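PDB 3LWS: aromatic amino acid beta-eliminating lyase/threonine aldolase from Exiguobacterium sibiricum, which belongs to the beta-eliminating lyase family of pyridoxal-phosphate enzymes and carries the cofactor covalently on a modified lysine. Local coordinates for residues A[27-32]-A[247-252]. Numbering follows the deposited sequence.
Sequences LKTAFA and ADYYYE
Ala30 sits against two consecutive tyrosines, Tyr249 and Tyr250, where two helices cross nearly at right angles, at 81°. Its CA lies over one face of the Tyr249 ring in a CH-pi contact, 4.0 Å from the ring centroid and 16° off the ring normal, displaced toward the CG end of the ring. The methyl touches both tyrosines: CB is 4.0 Å from Tyr249 CB and 3.9 Å from CE2 of Tyr250, whose ring it meets obliquely. The axes of the two short helical segments pass 9.4 Å apart.

Tyr249 carries CG anti to its backbone N (chi1 179°), which takes the ring across helix 24-31, so that its phenol end meets Thr29. There the CG2 methyl of Thr29 is 3.5 Å from Tyr249 OH, while the Thr29 carbonyl oxygen stands over the same ring face as Ala30 CA. The Tyr250 ring turns its face to the edge of its neighbour, with Tyr249 CD2 3.6 Å above the plane and over its centre, so the two tyrosines brace each other.

No hydrogen bond joins the two segments directly. The hydroxyl of Tyr250 comes within 3.8 Å of Thr29 CB but bonds to the carbonyl of Val26, which pins the ring beside the helix; Thr29 OG1 likewise turns back to Gly25 O. On another side of helix 24-31, Lys28 NZ bonds to Phe31 O and Val34 O of the second subunit. Consistent with a fold type I enzyme, the chain has a seven-stranded mixed sheet, 64-68 to 114-117; helix 241-254 follows it in sequence and lies between helix 49-60, where Asp248 and Glu252 form salt bridges with Lys55, and the dimer-facing helix 24-31, with Tyr249 and Tyr250 on the latter side.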
loop_
_atom_site.group_PDB
_atom_site.type_symbol
_atom_site.label_atom_id
_atom_site.label_comp_id
_atom_site.label_asym_id
_atom_site.label_seq_id
_atom_site.Cartn_x
_atom_site.Cartn_y
_atom_site.Cartn_z
ATOM N N LEU A 27 12.374 8.876 5.606
ATOM C CA LEU A 27 12.734 7.763 4.688
ATOM C C LEU A 27 14.207 7.860 4.345
ATOM O O LEU A 27 14.918 6.896 4.534
ATOM C CB LEU A 27 11.872 7.726 3.411
ATOM C CG LEU A 27 11.986 6.542 2.413
ATOM C CD1 LEU A 27 11.519 5.198 2.968
ATOM C CD2 LEU A 27 11.189 6.858 1.149
ATOM N N LYS A 28 14.691 9.047 3.946
ATOM C CA LYS A 28 16.106 9.166 3.585
ATOM C C LYS A 28 17.028 8.728 4.718
ATOM O O LYS A 28 17.971 8.007 4.480
ATOM C CB LYS A 28 16.467 10.543 3.028
ATOM C CG LYS A 28 15.785 10.824 1.676
ATOM C CD LYS A 28 16.195 12.143 1.055
ATOM C CE LYS A 28 17.637 12.160 0.628
ATOM N NZ LYS A 28 17.934 13.181 -0.379
ATOM N N THR A 29 16.710 9.079 5.944
ATOM C CA THR A 29 17.521 8.641 7.054
ATOM C C THR A 29 17.539 7.107 7.185
ATOM O O THR A 29 18.597 6.535 7.379
ATOM C CB THR A 29 17.094 9.236 8.367
ATOM O OG1 THR A 29 17.211 10.652 8.299
ATOM C CG2 THR A 29 17.986 8.706 9.503
ATOM N N ALA A 30 16.384 6.452 7.087
ATOM C CA ALA A 30 16.336 4.967 7.171
ATOM C C ALA A 30 17.194 4.281 6.080
ATOM O O ALA A 30 17.733 3.193 6.258
ATOM C CB ALA A 30 14.856 4.479 7.070
ATOM N N PHE A 31 17.298 4.909 4.922
ATOM C CA PHE A 31 18.006 4.316 3.786
ATOM C C PHE A 31 19.493 4.702 3.587
ATOM O O PHE A 31 20.221 4.038 2.804
ATOM C CB PHE A 31 17.230 4.607 2.523
ATOM C CG PHE A 31 16.126 3.628 2.285
ATOM C CD1 PHE A 31 14.899 3.774 2.924
ATOM C CD2 PHE A 31 16.319 2.559 1.424
ATOM C CE1 PHE A 31 13.874 2.864 2.711
ATOM C CE2 PHE A 31 15.312 1.648 1.218
ATOM C CZ PHE A 31 14.082 1.806 1.865
ATOM N N ALA A 32 19.941 5.730 4.293
ATOM C CA ALA A 32 21.255 6.361 4.005
ATOM C C ALA A 32 22.457 5.409 4.056
ATOM O O ALA A 32 23.474 5.652 3.409
ATOM C CB ALA A 32 21.474 7.609 4.918
ATOM N N ALA A 247 10.650 0.678 8.481
ATOM C CA ALA A 247 10.013 0.067 9.660
ATOM C C ALA A 247 11.013 -0.582 10.595
ATOM O O ALA A 247 11.035 -0.315 11.807
ATOM C CB ALA A 247 8.973 -0.988 9.201
ATOM N N ASP A 248 11.873 -1.421 10.028
ATOM C CA ASP A 248 12.910 -2.098 10.802
ATOM C C ASP A 248 13.920 -1.131 11.413
ATOM O O ASP A 248 14.287 -1.300 12.568
ATOM C CB ASP A 248 13.664 -3.104 9.910
ATOM C CG ASP A 248 14.166 -4.315 10.683
ATOM O OD1 ASP A 248 13.788 -4.506 11.845
ATOM O OD2 ASP A 248 14.908 -5.090 10.106
ATOM N N TYR A 249 14.359 -0.137 10.633
ATOM C CA TYR A 249 15.251 0.918 11.126
ATOM C C TYR A 249 14.688 1.670 12.315
ATOM O O TYR A 249 15.427 1.908 13.281
ATOM C CB TYR A 249 15.577 1.950 10.038
ATOM C CG TYR A 249 16.485 3.080 10.496
ATOM C CD1 TYR A 249 17.858 3.020 10.304
ATOM C CD2 TYR A 249 15.970 4.230 11.084
ATOM C CE1 TYR A 249 18.699 4.047 10.750
ATOM C CE2 TYR A 249 16.823 5.277 11.521
ATOM C CZ TYR A 249 18.178 5.159 11.334
ATOM O OH TYR A 249 19.008 6.171 11.732
ATOM N N TYR A 250 13.416 2.108 12.242
ATOM C CA TYR A 250 12.844 2.872 13.387
ATOM C C TYR A 250 12.545 1.953 14.549
ATOM O O TYR A 250 12.608 2.368 15.704
ATOM C CB TYR A 250 11.677 3.771 12.953
ATOM C CG TYR A 250 12.229 4.892 12.105
ATOM C CD1 TYR A 250 12.997 5.903 12.676
ATOM C CD2 TYR A 250 12.046 4.920 10.734
ATOM C CE1 TYR A 250 13.545 6.887 11.915
ATOM C CE2 TYR A 250 12.592 5.912 9.968
ATOM C CZ TYR A 250 13.350 6.875 10.553
ATOM O OH TYR A 250 13.878 7.882 9.791
ATOM N N TYR A 251 12.260 0.686 14.247
ATOM C CA TYR A 251 12.149 -0.319 15.296
ATOM C C TYR A 251 13.485 -0.449 16.044
ATOM O O TYR A 251 13.525 -0.306 17.268
ATOM C CB TYR A 251 11.678 -1.684 14.759
ATOM C CG TYR A 251 11.686 -2.743 15.824
ATOM C CD1 TYR A 251 10.637 -2.848 16.736
ATOM C CD2 TYR A 251 12.777 -3.605 15.973
ATOM C CE1 TYR A 251 10.647 -3.806 17.742
ATOM C CE2 TYR A 251 12.791 -4.574 16.990
ATOM C CZ TYR A 251 11.735 -4.663 17.868
ATOM O OH TYR A 251 11.728 -5.606 18.862
ATOM N N GLU A 252 14.573 -0.696 15.321
ATOM C CA GLU A 252 15.858 -0.840 15.994
ATOM C C GLU A 252 16.216 0.441 16.738
ATOM O O GLU A 252 16.655 0.364 17.899
ATOM C CB GLU A 252 16.962 -1.268 15.015
ATOM C CG GLU A 252 16.776 -2.672 14.532
ATOM C CD GLU A 252 16.810 -3.704 15.654
ATOM O OE1 GLU A 252 17.590 -3.516 16.616
ATOM O OE2 GLU A 252 16.050 -4.683 15.584
#